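Local coordinates for protein putative efflux transporter (PDB 4L8J) that is a putative HlyD-family membrane-fusion (periplasmic adaptor) protein, probably part of an efflux pump that links an inner-membrane transporter to an outer-membrane channel, at residues S17-I21 / I247-I251; L37-G43 / I62-D66; N161-L165 / A225-T229. One frame throughout, in Å; residues are numbered along the deposited sequence.

Interaction 1. Residues S17-I21 / I247-I251; sequences SQSVI and IAPFI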
loop_
_atom_site.group_PDB
_atom_site.type_symbol
_atom_site.label_atom_id
_atom_site.label_comp_id
_atom_site.label_asym_id
_atom_site.label_seq_id
_atom_site.Cartn_x
_atom_site.Cartn_y
_atom_site.Cartn_z
ATOM N N SER A 17 -12.532 -2.046 -12.210
ATOM C CA SER A 17 -11.122 -1.884 -12.535
ATOM C C SER A 17 -10.495 -1.045 -11.420
ATOM O O SER A 17 -11.083 -0.050 -11.014
ATOM C CB SER A 17 -10.974 -1.206 -13.892
ATOM O OG SER A 17 -9.600 -1.100 -14.215
ATOM N N GLN A 18 -9.356 -1.469 -10.882
ATOM C CA GLN A 18 -8.724 -0.768 -9.753
ATOM C C GLN A 18 -8.628 0.765 -9.913
ATOM O O GLN A 18 -9.004 1.504 -8.996
ATOM C CB GLN A 18 -7.310 -1.337 -9.524
ATOM C CG GLN A 18 -6.512 -0.597 -8.464
ATOM C CD GLN A 18 -5.077 -1.034 -8.455
ATOM O OE1 GLN A 18 -4.485 -1.389 -9.489
ATOM N NE2 GLN A 18 -4.501 -1.051 -7.270
ATOM N N SER A 19 -8.127 1.235 -11.061
ATOM C CA SER A 19 -7.831 2.657 -11.221
ATOM C C SER A 19 -8.892 3.482 -11.965
ATOM O O SER A 19 -8.632 4.659 -12.248
ATOM C CB SER A 19 -6.489 2.816 -11.942
ATOM O OG SER A 19 -6.585 2.295 -13.256
ATOM N N VAL A 20 -10.021 2.879 -12.333
ATOM C CA VAL A 20 -11.094 3.596 -13.023
ATOM C C VAL A 20 -12.012 4.185 -11.947
ATOM O O VAL A 20 -12.594 3.450 -11.158
ATOM C CB VAL A 20 -11.857 2.702 -14.053
ATOM C CG1 VAL A 20 -13.097 3.413 -14.615
ATOM C CG2 VAL A 20 -10.932 2.289 -15.194
ATOM N N ILE A 21 -12.103 5.514 -11.891
ATOM C CA ILE A 21 -12.966 6.219 -10.954
ATOM C C ILE A 21 -14.296 6.513 -11.632
ATOM O O ILE A 21 -14.320 7.017 -12.747
ATOM C CB ILE A 21 -12.305 7.512 -10.410
ATOM C CG1 ILE A 21 -10.871 7.274 -9.860
ATOM C CG2 ILE A 21 -13.239 8.255 -9.389
ATOM C CD1 ILE A 21 -10.740 6.282 -8.679
ATOM N N ILE A 247 -7.566 7.019 -13.848
ATOM C CA ILE A 247 -6.538 7.897 -13.291
ATOM C C ILE A 247 -5.130 7.255 -13.285
ATOM O O ILE A 247 -4.182 7.905 -12.863
ATOM C CB ILE A 247 -6.903 8.434 -11.888
ATOM C CG1 ILE A 247 -7.020 7.300 -10.838
ATOM C CG2 ILE A 247 -8.160 9.340 -11.945
ATOM C CD1 ILE A 247 -6.978 7.892 -9.409
ATOM N N ALA A 248 -4.985 5.994 -13.718
ATOM C CA ALA A 248 -3.652 5.339 -13.800
ATOM C C ALA A 248 -3.591 4.460 -15.048
ATOM O O ALA A 248 -3.511 3.236 -14.942
ATOM C CB ALA A 248 -3.368 4.517 -12.545
ATOM N N PRO A 249 -3.696 5.061 -16.251
ATOM C CA PRO A 249 -3.732 4.237 -17.480
ATOM C C PRO A 249 -2.419 3.497 -17.766
ATOM O O PRO A 249 -2.439 2.472 -18.434
ATOM C CB PRO A 249 -4.053 5.260 -18.586
ATOM C CG PRO A 249 -3.506 6.575 -18.056
ATOM C CD PRO A 249 -3.802 6.510 -16.565
ATOM N N PHE A 250 -1.319 3.972 -17.208
ATOM C CA PHE A 250 0.033 3.436 -17.346
ATOM C C PHE A 250 0.192 2.029 -16.745
ATOM O O PHE A 250 1.181 1.363 -17.076
ATOM C CB PHE A 250 1.048 4.378 -16.669
ATOM C CG PHE A 250 0.689 4.825 -15.264
ATOM C CD1 PHE A 250 1.031 4.051 -14.156
ATOM C CD2 PHE A 250 0.015 6.026 -15.047
ATOM C CE1 PHE A 250 0.678 4.455 -12.865
ATOM C CE2 PHE A 250 -0.298 6.450 -13.749
ATOM C CZ PHE A 250 0.018 5.659 -12.669
ATOM N N ILE A 251 -0.728 1.592 -15.830
ATOM C CA ILE A 251 -0.624 0.279 -15.154
ATOM C C ILE A 251 -0.583 -0.820 -16.209
ATOM O O ILE A 251 -1.454 -0.858 -17.073
ATOM C CB ILE A 251 -1.741 0.047 -14.103
ATOM C CG1 ILE A 251 -1.491 0.924 -12.859
ATOM C CG2 ILE A 251 -1.876 -1.471 -13.709
ATOM C CD1 ILE A 251 -2.699 0.895 -11.864
HETATM O O HOH W 1 -5.357 1.196 -15.729
#
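S19 is the residue to start from, since it has the most surface covered here. It is the third residue of a type I turn running from S17 to V20, and S19 O accepts a hydrogen bond from I247 N at 3.0 Å, the one direct hydrogen bond between the segments. S19 CB rests 3.6 Å from A248 CB. The hydroxyl works twice: S19 OG is 3.0 Å from a water that also donates to A248 O at 2.9 Å, and OG is hydrogen-bonded to D246 as well. Strand 20-29 and strand 238-246 are neighbours in the closed six-stranded antiparallel barrel, and the segments 17-21 and 247-251 are the paired linkers to what, by family resemblance, is the membrane-proximal domain. I247, nearly as well covered, lays its side chain along I21, with CD1 of I247 4.0 Å from CG1 of I21; both also touch L178 of helix 176-180. Further out, a second type I turn, A248 to I251, brings I251 back toward the first segment. I251 CD1 lies 4.2 Å from S19 CB and 3.7 Å from OE1 of Q18, whose side chain also packs on L299 of the second subunit.

Interaction 2. Residues L37-G43 / I62-D66; sequences LAFRVSG and IAAID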
loop_
_atom_site.group_PDB
_atom_site.type_symbol
_atom_site.label_atom_id
_atom_site.label_comp_id
_atom_site.label_asym_id
_atom_site.label_seq_id
_atom_site.Cartn_x
_atom_site.Cartn_y
_atom_site.Cartn_z
ATOM N N LEU A 37 -39.587 32.228 -37.515
ATOM C CA LEU A 37 -39.400 32.214 -38.963
ATOM C C LEU A 37 -40.363 33.157 -39.595
ATOM O O LEU A 37 -41.527 33.200 -39.213
ATOM C CB LEU A 37 -39.573 30.812 -39.559
ATOM C CG LEU A 37 -38.444 29.814 -39.358
ATOM C CD1 LEU A 37 -38.670 28.595 -40.227
ATOM C CD2 LEU A 37 -37.088 30.435 -39.691
ATOM N N ALA A 38 -39.883 33.942 -40.547
ATOM C CA ALA A 38 -40.752 34.896 -41.211
ATOM C C ALA A 38 -40.355 35.077 -42.654
ATOM O O ALA A 38 -39.185 34.857 -43.003
ATOM C CB ALA A 38 -40.687 36.229 -40.485
ATOM N N PHE A 39 -41.328 35.465 -43.495
ATOM C CA PHE A 39 -41.078 35.773 -44.905
ATOM C C PHE A 39 -40.299 37.104 -44.999
ATOM O O PHE A 39 -40.405 37.948 -44.097
ATOM C CB PHE A 39 -42.406 35.874 -45.695
ATOM C CG PHE A 39 -43.082 34.565 -46.027
ATOM C CD1 PHE A 39 -42.787 33.890 -47.205
ATOM C CD2 PHE A 39 -44.047 34.031 -45.184
ATOM C CE1 PHE A 39 -43.434 32.691 -47.526
ATOM C CE2 PHE A 39 -44.701 32.834 -45.509
ATOM C CZ PHE A 39 -44.377 32.167 -46.672
ATOM N N ARG A 40 -39.504 37.281 -46.064
ATOM C CA ARG A 40 -38.771 38.532 -46.256
ATOM C C ARG A 40 -39.594 39.456 -47.186
ATOM O O ARG A 40 -39.181 40.583 -47.478
ATOM C CB ARG A 40 -37.354 38.272 -46.804
ATOM C CG ARG A 40 -36.447 37.521 -45.812
ATOM C CD ARG A 40 -35.119 37.142 -46.436
ATOM N NE ARG A 40 -34.384 36.193 -45.594
ATOM C CZ ARG A 40 -33.391 35.416 -46.020
ATOM N NH1 ARG A 40 -33.003 35.455 -47.290
ATOM N NH2 ARG A 40 -32.787 34.583 -45.180
ATOM N N VAL A 41 -40.755 38.951 -47.650
ATOM C CA VAL A 41 -41.709 39.630 -48.541
ATOM C C VAL A 41 -43.089 39.567 -47.908
ATOM O O VAL A 41 -43.307 38.756 -47.017
ATOM C CB VAL A 41 -41.724 39.072 -49.995
ATOM C CG1 VAL A 41 -40.473 39.483 -50.753
ATOM C CG2 VAL A 41 -41.913 37.559 -50.039
ATOM N N SER A 42 -44.015 40.409 -48.370
ATOM C CA SER A 42 -45.400 40.438 -47.907
ATOM C C SER A 42 -46.279 39.720 -48.917
ATOM O O SER A 42 -45.991 39.741 -50.119
ATOM C CB SER A 42 -45.874 41.877 -47.712
ATOM O OG SER A 42 -45.109 42.546 -46.721
ATOM N N GLY A 43 -47.329 39.075 -48.434
ATOM C CA GLY A 43 -48.236 38.371 -49.325
ATOM C C GLY A 43 -49.240 37.501 -48.622
ATOM O O GLY A 43 -49.350 37.533 -47.395
ATOM N N ILE A 62 -41.621 25.443 -45.412
ATOM C CA ILE A 62 -42.414 25.757 -44.212
ATOM C C ILE A 62 -43.727 26.369 -44.644
ATOM O O ILE A 62 -44.786 26.008 -44.132
ATOM C CB ILE A 62 -41.640 26.740 -43.270
ATOM C CG1 ILE A 62 -40.320 26.120 -42.746
ATOM C CG2 ILE A 62 -42.570 27.226 -42.117
ATOM C CD1 ILE A 62 -40.519 24.942 -41.802
ATOM N N ALA A 63 -43.648 27.336 -45.577
ATOM C CA ALA A 63 -44.820 28.063 -46.054
ATOM C C ALA A 63 -44.514 28.738 -47.367
ATOM O O ALA A 63 -43.352 28.980 -47.667
ATOM C CB ALA A 63 -45.267 29.102 -45.021
ATOM N N ALA A 64 -45.550 29.025 -48.160
ATOM C CA ALA A 64 -45.377 29.752 -49.421
ATOM C C ALA A 64 -46.465 30.781 -49.569
ATOM O O ALA A 64 -47.605 30.521 -49.189
ATOM C CB ALA A 64 -45.397 28.799 -50.613
ATOM N N ILE A 65 -46.115 31.964 -50.108
ATOM C CA ILE A 65 -47.102 33.019 -50.401
ATOM C C ILE A 65 -47.419 32.946 -51.892
ATOM O O ILE A 65 -46.616 32.389 -52.653
ATOM C CB ILE A 65 -46.679 34.455 -49.952
ATOM C CG1 ILE A 65 -45.401 34.932 -50.653
ATOM C CG2 ILE A 65 -46.573 34.581 -48.426
ATOM C CD1 ILE A 65 -45.373 36.422 -50.981
ATOM N N ASP A 66 -48.602 33.483 -52.306
ATOM C CA ASP A 66 -49.047 33.556 -53.698
ATOM C C ASP A 66 -48.008 34.391 -54.479
ATOM O O ASP A 66 -47.815 35.565 -54.151
ATOM C CB ASP A 66 -50.455 34.181 -53.774
ATOM C CG ASP A 66 -51.145 34.155 -55.126
ATOM O OD1 ASP A 66 -50.506 33.728 -56.121
ATOM O OD2 ASP A 66 -52.338 34.519 -55.185
#
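Look first at F39, whose m rotamer (chi1 -76°, chi2 -90°) drives the ring across to the other segment. F39 CZ sits 3.6 Å from A63 CB, and one face receives I65 in a CH-pi contact: I65 CG2 lies 3.7 Å from the centroid of the F39 ring, 12° off its normal. I65 adopts the p rotamer at chi1, with chi2 at 144°, between wells. While I65 CG2 covers the ring, I65 CD1 reaches 3.8 Å from V41 CG2, 3.5 Å from S42 O and 3.8 Å from G43 CA. A CB on G43 would fall 2.4 Å from I65 CD1, a clash. All this fills the core of the barrel-sandwich (lipoyl-like) domain: strand 34-38 belongs to one four-stranded sheet, strand 61-65 to the other, and 39-42 carries the chain over to strand 43-47, the neighbour of 61-65. At the far end L37 meets I62, L37 CD1 to I62 CG1 being 3.9 Å. A classic beta bulge opposite L131 lets I62 and A63 both point toward 37-43. I70, on helix 68-95, packs against V41 and I65; D66 OD1 weakly caps R68 N where that helix begins.

Interaction 3. Residues N161-L165 / A225-T229; sequences NTRKL and AFDRT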
loop_
_atom_site.group_PDB
_atom_site.type_symbol
_atom_site.label_atom_id
_atom_site.label_comp_id
_atom_site.label_asym_id
_atom_site.label_seq_id
_atom_site.Cartn_x
_atom_site.Cartn_y
_atom_site.Cartn_z
ATOM N N ASN A 161 -34.085 24.393 -32.892
ATOM C CA ASN A 161 -32.945 23.683 -33.447
ATOM C C ASN A 161 -32.742 22.380 -32.682
ATOM O O ASN A 161 -32.610 22.411 -31.456
ATOM C CB ASN A 161 -31.677 24.567 -33.380
ATOM C CG ASN A 161 -30.543 24.091 -34.247
ATOM O OD1 ASN A 161 -30.203 22.908 -34.281
ATOM N ND2 ASN A 161 -29.933 25.004 -34.989
ATOM N N THR A 162 -32.721 21.243 -33.396
ATOM C CA THR A 162 -32.604 19.928 -32.767
ATOM C C THR A 162 -31.312 19.235 -33.158
ATOM O O THR A 162 -31.171 18.048 -32.895
ATOM C CB THR A 162 -33.838 19.037 -33.100
ATOM O OG1 THR A 162 -33.888 18.753 -34.503
ATOM C CG2 THR A 162 -35.143 19.629 -32.625
ATOM N N ARG A 163 -30.343 19.964 -33.732
ATOM C CA ARG A 163 -29.068 19.363 -34.127
ATOM C C ARG A 163 -28.299 18.789 -32.924
ATOM O O ARG A 163 -27.669 17.739 -33.049
ATOM C CB ARG A 163 -28.177 20.387 -34.870
ATOM N N LYS A 164 -28.362 19.477 -31.757
ATOM C CA LYS A 164 -27.602 19.085 -30.582
ATOM C C LYS A 164 -28.448 18.922 -29.335
ATOM O O LYS A 164 -29.219 19.812 -28.967
ATOM C CB LYS A 164 -26.509 20.139 -30.296
ATOM C CG LYS A 164 -25.417 20.196 -31.344
ATOM C CD LYS A 164 -24.460 21.356 -31.082
ATOM C CE LYS A 164 -23.434 21.501 -32.169
ATOM N NZ LYS A 164 -22.696 22.788 -32.036
ATOM N N LEU A 165 -28.234 17.830 -28.623
ATOM C CA LEU A 165 -28.915 17.698 -27.349
ATOM C C LEU A 165 -27.877 17.973 -26.252
ATOM O O LEU A 165 -27.027 17.130 -25.975
ATOM C CB LEU A 165 -29.617 16.354 -27.167
ATOM C CG LEU A 165 -30.672 16.463 -26.075
ATOM C CD1 LEU A 165 -32.010 16.130 -26.579
ATOM C CD2 LEU A 165 -30.263 15.800 -24.806
ATOM N N ALA A 225 -27.715 5.294 -31.385
ATOM C CA ALA A 225 -28.964 4.770 -30.816
ATOM C C ALA A 225 -29.908 5.881 -30.325
ATOM O O ALA A 225 -31.090 5.600 -30.090
ATOM C CB ALA A 225 -28.667 3.809 -29.679
ATOM N N PHE A 226 -29.409 7.131 -30.186
ATOM C CA PHE A 226 -30.247 8.234 -29.725
ATOM C C PHE A 226 -31.134 8.740 -30.849
ATOM O O PHE A 226 -30.782 9.682 -31.569
ATOM C CB PHE A 226 -29.430 9.388 -29.104
ATOM C CG PHE A 226 -30.316 10.379 -28.378
ATOM C CD1 PHE A 226 -31.015 10.005 -27.236
ATOM C CD2 PHE A 226 -30.458 11.677 -28.844
ATOM C CE1 PHE A 226 -31.845 10.910 -26.575
ATOM C CE2 PHE A 226 -31.277 12.589 -28.176
ATOM C CZ PHE A 226 -31.975 12.195 -27.050
ATOM N N ASP A 227 -32.284 8.069 -31.001
ATOM C CA ASP A 227 -33.333 8.363 -31.978
ATOM C C ASP A 227 -34.378 9.215 -31.266
ATOM O O ASP A 227 -35.032 8.735 -30.334
ATOM C CB ASP A 227 -33.915 7.034 -32.493
ATOM C CG ASP A 227 -34.766 7.094 -33.747
ATOM O OD1 ASP A 227 -35.302 8.189 -34.057
ATOM O OD2 ASP A 227 -34.937 6.038 -34.396
ATOM N N ARG A 228 -34.489 10.494 -31.654
ATOM C CA ARG A 228 -35.395 11.445 -30.998
ATOM C C ARG A 228 -36.882 11.183 -31.320
ATOM O O ARG A 228 -37.754 11.723 -30.632
ATOM C CB ARG A 228 -35.004 12.888 -31.326
ATOM C CG ARG A 228 -33.647 13.258 -30.732
ATOM C CD ARG A 228 -33.255 14.695 -30.999
ATOM N NE ARG A 228 -33.940 15.613 -30.092
ATOM C CZ ARG A 228 -33.452 16.788 -29.713
ATOM N NH1 ARG A 228 -32.258 17.185 -30.134
ATOM N NH2 ARG A 228 -34.139 17.559 -28.878
ATOM N N THR A 229 -37.167 10.318 -32.316
ATOM C CA THR A 229 -38.532 9.889 -32.637
ATOM C C THR A 229 -38.974 8.867 -31.568
ATOM O O THR A 229 -40.164 8.785 -31.272
ATOM C CB THR A 229 -38.641 9.316 -34.064
ATOM O OG1 THR A 229 -38.112 7.992 -34.094
ATOM C CG2 THR A 229 -37.956 10.191 -35.116
HETATM O O HOH W 2 -32.248 19.850 -28.303
#
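What stands out is the guanidinium of R228, sandwiched between two aliphatic groups: T162 CB covers one face and L165 CD1 the opposite one. T162 CB comes within 3.8 Å of R228 NH1, and L165 CD1 within 3.4 Å of R228 NH2, so the flat charged group is held in a slot with mostly nonpolar walls. K164 O lies near the plane of the guanidinium, at its edge, and a water takes a hydrogen bond from R228 NH2 (3.0 Å) while giving one to K164 O (3.1 Å). T162 O is 3.1 Å from R228 NH1. The chain turns here: N161 OD1 accepts from R163 N at 3.0 Å, an Asx turn, and T162 and L165 both point toward the 225-229 segment. On that segment, F226 is the centre of an inverse gamma turn, and its ring offers an edge to L165, L165 CD1 to F226 CE2 being 4.0 Å; the same ring stacks edge-to-face with F198. Just beyond R228, T229 OG1 donates to D227 OD1 at 2.8 Å. The segment 161-165 is the short link between strand 155-161 of the barrel-sandwich domain and strand 166-171 of the beta-barrel, and 225-229 is a loop of that barrel, so the contact sits at the junction between these consecutive domains, which lie end to end as in other HlyD-type adaptors.

From the N terminus, strand 8-17 reaches 17-21, the first half of interaction 1, before strand 20-29 enters the barrel. Interaction 2 then opens at 37-43 and soon closes at 62-66, a local loop joining the two sheets of the barrel-sandwich domain just ahead of the helical hairpin. After the chain returns, interaction 3 opens at 161-165 and closes at 225-229, tying the way out of that domain to a barrel loop. Interactions 2 and 3 follow in series, and both fall within the long excursion that interaction 1 finally closes at 247-251. Nothing crosses. In space interactions 1 and 2 lie on opposite sides of the chain's centre, their own centres 59 Å apart.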